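PDB 5LHE: N-(5'-phosphoribosyl)anthranilate isomerase from Thermococcus kodakarensis, which catalyses the isomerisation of N-(5-phospho-beta-D-ribosyl)anthranilate to 1-(2-carboxyphenylamino)-1-deoxy-D-ribulose 5-phosphate, a step of tryptophan biosynthesis. Local coordinates for residues Val1-Ile6 / Tyr21-Gly26; Arg16-Tyr21 / Gly190-Val195; Asp129-Asp134 / Tyr155-Ala160. All coordinates share one frame; numbering follows the deposited sequence.

Contact 1 of 3, residues Val1-Ile6 / Tyr21-Gly26; sequences VEFVKI and YADATG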
# COMPACT_ATOMS: atom_id res chain seq x y z
N VAL A 1 14.24 9.23 -6.15
CA VAL A 1 14.92 8.00 -5.78
C VAL A 1 13.93 6.97 -5.23
O VAL A 1 14.01 5.78 -5.55
CB VAL A 1 16.02 8.27 -4.73
CG1 VAL A 1 16.62 6.96 -4.22
CG2 VAL A 1 17.10 9.17 -5.32
N GLU A 2 12.97 7.43 -4.43
CA GLU A 2 12.06 6.51 -3.75
C GLU A 2 10.58 6.68 -4.12
O GLU A 2 10.24 7.14 -5.20
CB GLU A 2 12.20 6.65 -2.24
CG GLU A 2 13.49 6.13 -1.69
CD GLU A 2 13.44 6.00 -0.17
OE1 GLU A 2 12.31 5.91 0.36
OE2 GLU A 2 14.51 5.99 0.48
N PHE A 3 9.71 6.31 -3.18
CA PHE A 3 8.26 6.32 -3.41
C PHE A 3 7.55 6.41 -2.06
O PHE A 3 7.77 5.58 -1.17
CB PHE A 3 7.84 5.07 -4.20
CG PHE A 3 6.35 4.90 -4.36
CD1 PHE A 3 5.66 5.60 -5.34
CD2 PHE A 3 5.65 3.99 -3.58
CE1 PHE A 3 4.28 5.43 -5.50
CE2 PHE A 3 4.28 3.81 -3.74
CZ PHE A 3 3.60 4.54 -4.70
N VAL A 4 6.74 7.45 -1.87
CA VAL A 4 5.94 7.53 -0.66
C VAL A 4 4.48 7.52 -1.00
O VAL A 4 4.01 8.36 -1.77
CB VAL A 4 6.19 8.80 0.16
CG1 VAL A 4 5.27 8.78 1.40
CG2 VAL A 4 7.66 8.93 0.54
N LYS A 5 3.75 6.59 -0.41
CA LYS A 5 2.31 6.56 -0.53
C LYS A 5 1.68 6.90 0.80
O LYS A 5 2.06 6.34 1.83
CB LYS A 5 1.84 5.19 -1.02
CG LYS A 5 0.34 5.02 -1.00
CD LYS A 5 -0.09 3.81 -1.85
CE LYS A 5 -1.55 3.48 -1.65
NZ LYS A 5 -1.68 2.52 -0.53
N ILE A 6 0.72 7.82 0.80
CA ILE A 6 -0.08 8.06 2.00
C ILE A 6 -1.50 7.56 1.76
O ILE A 6 -2.26 8.14 1.00
CB ILE A 6 -0.09 9.53 2.38
CG1 ILE A 6 1.32 9.95 2.81
CG2 ILE A 6 -1.05 9.76 3.52
CD1 ILE A 6 1.41 11.37 3.34
N TYR A 21 2.90 16.05 -0.64
CA TYR A 21 4.03 15.32 -0.07
C TYR A 21 4.29 13.98 -0.72
O TYR A 21 5.44 13.61 -0.97
CB TYR A 21 3.80 15.11 1.42
CG TYR A 21 3.61 16.39 2.18
CD1 TYR A 21 2.34 16.94 2.34
CD2 TYR A 21 4.70 17.05 2.73
CE1 TYR A 21 2.17 18.12 3.03
CE2 TYR A 21 4.53 18.22 3.42
CZ TYR A 21 3.27 18.76 3.57
OH TYR A 21 3.12 19.93 4.28
N ALA A 22 3.20 13.25 -0.96
CA ALA A 22 3.27 11.85 -1.34
C ALA A 22 3.31 11.66 -2.84
O ALA A 22 2.82 12.50 -3.59
CB ALA A 22 2.09 11.10 -0.75
N ASP A 23 3.92 10.56 -3.26
CA ASP A 23 4.03 10.20 -4.67
C ASP A 23 2.78 9.49 -5.15
O ASP A 23 2.49 9.43 -6.35
CB ASP A 23 5.26 9.32 -4.89
CG ASP A 23 6.54 10.00 -4.41
OD1 ASP A 23 6.75 11.17 -4.77
OD2 ASP A 23 7.29 9.39 -3.64
N ALA A 24 2.04 8.93 -4.20
CA ALA A 24 0.76 8.29 -4.48
C ALA A 24 -0.11 8.32 -3.23
O ALA A 24 0.38 8.52 -2.12
CB ALA A 24 0.95 6.85 -4.95
N THR A 25 -1.40 8.11 -3.41
CA THR A 25 -2.28 7.98 -2.28
C THR A 25 -3.27 6.85 -2.57
O THR A 25 -3.11 6.11 -3.54
CB THR A 25 -3.00 9.32 -1.96
OG1 THR A 25 -3.73 9.18 -0.73
CG2 THR A 25 -3.92 9.74 -3.11
N GLY A 26 -4.27 6.70 -1.73
CA GLY A 26 -5.18 5.59 -1.91
C GLY A 26 -6.51 5.86 -1.25
O GLY A 26 -6.58 6.53 -0.23
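The first beta-alpha-beta unit of this TIM barrel closes where strand 3-7 meets strand 24-28 in parallel, Lys5 pairing with Ala24. The two short strand axes run 26° apart. Ile6 N donates to Ala24 O at 3.0 Å, while Val4 O is gripped twice, by Asp23 N at 2.7 Å and more loosely by Ala24 N at 3.2 Å.

Asp23, just ahead of the second strand, holds both backbone polar atoms of Val4, giving its own N-H to the carbonyl and taking the Val4 N-H on its side chain. Its CG lies anti to its own carbonyl carbon (chi1 -57°), which swings the carboxylate along the first strand. There OD2 takes the N-H of Val4 at 2.7 Å, on the anti side of the oxygen and somewhat out of the carboxylate plane. The carboxylate probably takes the place a backbone carbonyl would have in a continued ladder. Thr25 OG1 also points at Ile6 O, but that bond is modelled very short and its length is doubtful.

On the barrel's inner side Phe3 reaches forward: its ring and the Asp23 side chain pass each other in opposite directions, and CZ of Phe3 touches Ala24 CB at 3.5 Å. Lys5 lays its aliphatic chain alongside the backbone of the second strand, CE coming 3.6 Å from Thr25 O, and its NZ ends on Asp181 in a salt bridge and on Gln78. On the outer side Ala22 CB sits against Ile6 CG1 at 3.8 Å.

Strand 3-7 has its other edge bonded to Val180 and Val182, and Thr25 passes the sheet on to Tyr54. Outside, Val4 and Ile6 are covered by helix 194-204, while helix 12-18 lies over Ile6 and Thr25.

Contact 2 of 3, residues Arg16-Tyr21 / Gly190-Val195; sequences RLVERY and GVKDRV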
# COMPACT_ATOMS: atom_id res chain seq x y z
N ARG A 16 -6.00 16.78 -1.02
CA ARG A 16 -5.16 17.90 -1.44
C ARG A 16 -3.93 18.06 -0.53
O ARG A 16 -2.85 18.46 -0.99
CB ARG A 16 -5.98 19.18 -1.48
CG ARG A 16 -6.98 19.20 -2.62
CD ARG A 16 -6.25 19.06 -3.95
NE ARG A 16 -7.08 19.43 -5.09
CZ ARG A 16 -7.27 18.67 -6.16
NH1 ARG A 16 -6.68 17.48 -6.24
NH2 ARG A 16 -8.04 19.09 -7.15
N LEU A 17 -4.10 17.73 0.75
CA LEU A 17 -3.00 17.72 1.70
C LEU A 17 -1.93 16.71 1.29
O LEU A 17 -0.78 17.09 1.07
CB LEU A 17 -3.51 17.41 3.12
CG LEU A 17 -2.45 17.26 4.24
CD1 LEU A 17 -1.60 18.51 4.37
CD2 LEU A 17 -3.08 16.91 5.57
N VAL A 18 -2.29 15.44 1.14
CA VAL A 18 -1.29 14.40 0.88
C VAL A 18 -0.59 14.65 -0.44
O VAL A 18 0.58 14.29 -0.61
CB VAL A 18 -1.90 12.96 0.87
CG1 VAL A 18 -2.68 12.70 2.13
CG2 VAL A 18 -2.78 12.73 -0.35
N GLU A 19 -1.28 15.29 -1.38
CA GLU A 19 -0.70 15.53 -2.70
C GLU A 19 0.49 16.47 -2.66
O GLU A 19 1.30 16.51 -3.58
CB GLU A 19 -1.76 16.09 -3.64
CG GLU A 19 -2.43 14.99 -4.40
CD GLU A 19 -3.73 15.41 -5.08
OE1 GLU A 19 -4.10 16.60 -5.06
OE2 GLU A 19 -4.37 14.52 -5.65
N ARG A 20 0.63 17.21 -1.58
CA ARG A 20 1.80 18.07 -1.45
C ARG A 20 3.06 17.30 -1.08
O ARG A 20 4.17 17.82 -1.19
CB ARG A 20 1.53 19.17 -0.42
CG ARG A 20 0.45 20.14 -0.86
CD ARG A 20 0.62 21.48 -0.18
NE ARG A 20 0.48 21.40 1.27
CZ ARG A 20 -0.69 21.43 1.91
NH1 ARG A 20 -1.82 21.55 1.23
NH2 ARG A 20 -0.72 21.36 3.23
N TYR A 21 2.90 16.05 -0.64
CA TYR A 21 4.03 15.32 -0.07
C TYR A 21 4.29 13.98 -0.72
O TYR A 21 5.44 13.61 -0.97
CB TYR A 21 3.80 15.11 1.42
CG TYR A 21 3.61 16.39 2.18
CD1 TYR A 21 2.34 16.94 2.34
CD2 TYR A 21 4.70 17.05 2.73
CE1 TYR A 21 2.17 18.12 3.03
CE2 TYR A 21 4.53 18.22 3.42
CZ TYR A 21 3.27 18.76 3.57
OH TYR A 21 3.12 19.93 4.28
N GLY A 190 -7.84 10.58 13.35
CA GLY A 190 -8.37 9.95 12.16
C GLY A 190 -8.34 10.81 10.91
O GLY A 190 -8.84 10.42 9.85
N VAL A 191 -7.75 11.99 11.03
CA VAL A 191 -7.60 12.88 9.89
C VAL A 191 -6.13 13.03 9.52
O VAL A 191 -5.28 13.28 10.39
CB VAL A 191 -8.22 14.26 10.16
CG1 VAL A 191 -8.13 15.15 8.92
CG2 VAL A 191 -9.66 14.11 10.62
N LYS A 192 -5.85 12.87 8.24
CA LYS A 192 -4.54 13.16 7.67
C LYS A 192 -4.08 14.52 8.18
O LYS A 192 -4.78 15.53 8.03
CB LYS A 192 -4.60 13.14 6.15
CG LYS A 192 -4.13 11.82 5.54
CD LYS A 192 -4.74 10.61 6.23
CE LYS A 192 -4.68 9.38 5.34
NZ LYS A 192 -4.81 8.11 6.09
N ASP A 193 -2.91 14.53 8.79
CA ASP A 193 -2.46 15.68 9.55
C ASP A 193 -1.12 16.20 9.04
O ASP A 193 -0.17 15.42 8.86
CB ASP A 193 -2.38 15.32 11.03
CG ASP A 193 -1.67 16.37 11.86
OD1 ASP A 193 -2.32 17.34 12.31
OD2 ASP A 193 -0.45 16.21 12.07
N ARG A 194 -1.03 17.52 8.83
CA ARG A 194 0.13 18.12 8.15
C ARG A 194 1.44 17.95 8.92
O ARG A 194 2.45 17.53 8.35
CB ARG A 194 -0.13 19.61 7.89
CG ARG A 194 0.71 20.20 6.76
CD ARG A 194 1.91 20.99 7.28
NE ARG A 194 1.51 22.21 7.96
CZ ARG A 194 2.26 22.87 8.83
NH1 ARG A 194 3.47 22.41 9.16
NH2 ARG A 194 1.81 23.97 9.39
N VAL A 195 1.44 18.27 10.21
CA VAL A 195 2.70 18.21 10.95
C VAL A 195 3.18 16.76 11.04
O VAL A 195 4.37 16.49 10.90
CB VAL A 195 2.59 18.83 12.38
CG1 VAL A 195 2.64 20.36 12.31
CG2 VAL A 195 1.34 18.38 13.07
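Lys192 is met by two neighbouring residues of helix 12-18. Leu17 brings CD2 up to its backbone, 3.3 Å from Lys192 O, and Val18 sets CG1 against Lys192 CG at 3.8 Å, the two side chains crossing at a slant. A bend at chi2 (47°) then carries the lysine tail away from the helix, so that NZ reaches Glu187 in a salt bridge and Cys7 O.

Asp193 turns its side chain away and is the N-cap of helix 194-204, OD2 accepting from Leu196 N. Here the last helix of the TIM barrel starts beside the first, 12-18.

Arg194, the first residue of that last helix, contributes mostly its aliphatic part. Its CG lies 3.7 Å from Leu17 CD1, the two side chains at about a right angle, and Tyr21 OH comes 3.4 Å from Arg194 CD, hydroxyl on aliphatic chain. Glu198 makes a hydrogen bond with Tyr21 OH through OE2 and a salt bridge with Arg194 NH1 through OE1. Arg194 CG also lies at the edge of the Arg20 guanidinium, 4.0 Å from NH2. The like-charged groups do not touch, Arg20 NH2 and Arg194 NE being 5.3 Å apart. A bound sodium ion is about 4 Å from the Tyr21 side chain.

Contact 3 of 3, residues Asp129-Asp134 / Tyr155-Ala160; sequences DKILLD and YPIVLA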
# COMPACT_ATOMS: atom_id res chain seq x y z
N ASP A 129 2.82 -4.08 -11.10
CA ASP A 129 3.67 -2.90 -11.19
C ASP A 129 4.44 -2.67 -9.90
O ASP A 129 5.61 -2.30 -9.92
CB ASP A 129 2.84 -1.66 -11.54
CG ASP A 129 3.68 -0.38 -11.55
OD1 ASP A 129 4.77 -0.39 -12.14
OD2 ASP A 129 3.25 0.64 -10.96
N LYS A 130 3.78 -2.90 -8.78
CA LYS A 130 4.44 -2.71 -7.50
C LYS A 130 4.04 -3.80 -6.52
O LYS A 130 2.96 -4.38 -6.62
CB LYS A 130 4.12 -1.34 -6.91
CG LYS A 130 4.71 -0.18 -7.66
CD LYS A 130 4.70 1.07 -6.78
CE LYS A 130 4.62 2.34 -7.61
NZ LYS A 130 5.74 2.48 -8.57
N ILE A 131 4.95 -4.06 -5.59
CA ILE A 131 4.75 -5.01 -4.52
C ILE A 131 4.77 -4.26 -3.21
O ILE A 131 5.66 -3.44 -2.96
CB ILE A 131 5.85 -6.10 -4.53
CG1 ILE A 131 5.69 -7.00 -5.75
CG2 ILE A 131 5.83 -6.94 -3.24
CD1 ILE A 131 7.01 -7.45 -6.36
N LEU A 132 3.76 -4.51 -2.38
CA LEU A 132 3.65 -3.90 -1.05
C LEU A 132 3.68 -5.01 -0.01
O LEU A 132 2.92 -5.99 -0.09
CB LEU A 132 2.36 -3.06 -0.92
CG LEU A 132 2.00 -2.33 0.40
CD1 LEU A 132 1.11 -1.11 0.18
CD2 LEU A 132 1.33 -3.26 1.40
N LEU A 133 4.57 -4.86 0.97
CA LEU A 133 4.70 -5.83 2.06
C LEU A 133 4.05 -5.26 3.30
O LEU A 133 4.50 -4.24 3.84
CB LEU A 133 6.17 -6.18 2.33
CG LEU A 133 6.96 -6.79 1.17
CD1 LEU A 133 8.28 -7.35 1.67
CD2 LEU A 133 6.16 -7.87 0.48
N ASP A 134 2.99 -5.91 3.75
CA ASP A 134 2.22 -5.44 4.89
C ASP A 134 2.75 -6.07 6.17
O ASP A 134 2.42 -7.22 6.48
CB ASP A 134 0.74 -5.76 4.70
CG ASP A 134 -0.16 -4.78 5.42
OD1 ASP A 134 0.35 -3.95 6.20
OD2 ASP A 134 -1.38 -4.83 5.20
N TYR A 155 13.16 -7.36 -5.14
CA TYR A 155 12.18 -6.49 -5.77
C TYR A 155 12.17 -5.14 -5.07
O TYR A 155 12.41 -5.07 -3.87
CB TYR A 155 10.78 -7.10 -5.72
CG TYR A 155 10.66 -8.45 -6.41
CD1 TYR A 155 10.55 -8.53 -7.79
CD2 TYR A 155 10.63 -9.63 -5.67
CE1 TYR A 155 10.43 -9.76 -8.43
CE2 TYR A 155 10.52 -10.87 -6.30
CZ TYR A 155 10.42 -10.92 -7.68
OH TYR A 155 10.29 -12.13 -8.32
N PRO A 156 11.90 -4.07 -5.82
CA PRO A 156 11.75 -2.73 -5.25
C PRO A 156 10.40 -2.62 -4.55
O PRO A 156 9.43 -2.16 -5.15
CB PRO A 156 11.81 -1.82 -6.47
CG PRO A 156 11.25 -2.67 -7.57
CD PRO A 156 11.69 -4.08 -7.27
N ILE A 157 10.33 -3.05 -3.30
CA ILE A 157 9.06 -3.14 -2.61
C ILE A 157 8.66 -1.84 -1.96
O ILE A 157 9.47 -0.92 -1.80
CB ILE A 157 9.06 -4.26 -1.53
CG1 ILE A 157 10.16 -4.02 -0.49
CG2 ILE A 157 9.23 -5.62 -2.17
CD1 ILE A 157 9.68 -4.01 0.96
N VAL A 158 7.39 -1.77 -1.61
CA VAL A 158 6.81 -0.70 -0.81
C VAL A 158 6.51 -1.29 0.55
O VAL A 158 5.67 -2.17 0.69
CB VAL A 158 5.51 -0.14 -1.44
CG1 VAL A 158 4.82 0.83 -0.49
CG2 VAL A 158 5.79 0.52 -2.77
N LEU A 159 7.22 -0.82 1.56
CA LEU A 159 7.06 -1.33 2.92
C LEU A 159 5.89 -0.65 3.65
O LEU A 159 5.80 0.58 3.71
CB LEU A 159 8.35 -1.13 3.69
CG LEU A 159 8.37 -1.58 5.14
CD1 LEU A 159 8.39 -3.10 5.21
CD2 LEU A 159 9.59 -0.97 5.80
N ALA A 160 5.01 -1.46 4.24
CA ALA A 160 3.79 -0.94 4.85
C ALA A 160 3.48 -1.55 6.22
O ALA A 160 4.17 -2.48 6.68
CB ALA A 160 2.62 -1.14 3.91
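Three backbone hydrogen bonds of 2.8 to 2.9 Å stitch Ile131 and Leu133 to Val158 and Ala160 in parallel pairing. Val158 N donates to Ile131 O, almost in line with the carbonyl. Leu133 N in turn donates to Val158 O, and Ala160 N to Leu133 O. A CA-H...O contact adds to them, Leu132 CA lying 3.2 Å from Val158 O.

The segments are strands six and seven of the eight-stranded TIM barrel, joined through helix 140-151 in a beta-alpha-beta crossover, and their axes run 24° apart. Leu132, Asp134, Val158 and Ala160 point to one face of the sheet, Leu133 and Leu159 to the other, as successive residues of a strand do.

Inside the barrel, Leu132 extends with CG anti to its backbone N (chi1 179°), which carries CG to Ala160, whose CB then meets CD2 at 3.5 Å. The looser contact is that of Leu132 CD1 with Val158 CG1, at 4.2 Å. Met100 of the preceding strand also touches Leu132. With an alanine in its place the two methyl branches go, and Ala160 CB and Val158 CG1 would probably border a gap in the barrel interior. Farther along the same face, Asp134 OD2 is hydrogen-bonded to His80 NE2.

On the face toward the helices, the CG2 methyls of Ile131 and Ile157 meet at 3.8 Å. Leu133 crosses Ile157 at about a right angle, CD1 to CD1, and both side chains rest on Ile151 of helix 140-151.

One aromatic contact lies near the start of the strands: Ile131 CD1 makes an off-centre CH-pi approach to Tyr155, 4.2 Å from the ring centroid, and Ile123 of helix 112-123 touches both residues.

Overall arrangement
Contacts 1 and 3 are buried, each pairing consecutive parallel strands of the same barrel sheet. Contact 1 adds a side-chain carboxylate and a buried lysine to its backbone bonds, whereas contact 3 is almost wholly backbone bonds and apolar packing. Their inner faces touch, Phe3 reaching Val158 and Lys130, the latter also in a cation-pi contact. Contact 2 lies farther out and is partly exposed, about 16 Å between its centre and the chain's. It brings the first and last helices together by side-chain packing, with ion pairs at its outer side. It abuts contact 1, sharing Tyr21 and packing Val18 on Ile6, because helix 12-18 links that contact's strands. Contact 3 does not touch it, the nearest atoms being about 12 Å apart.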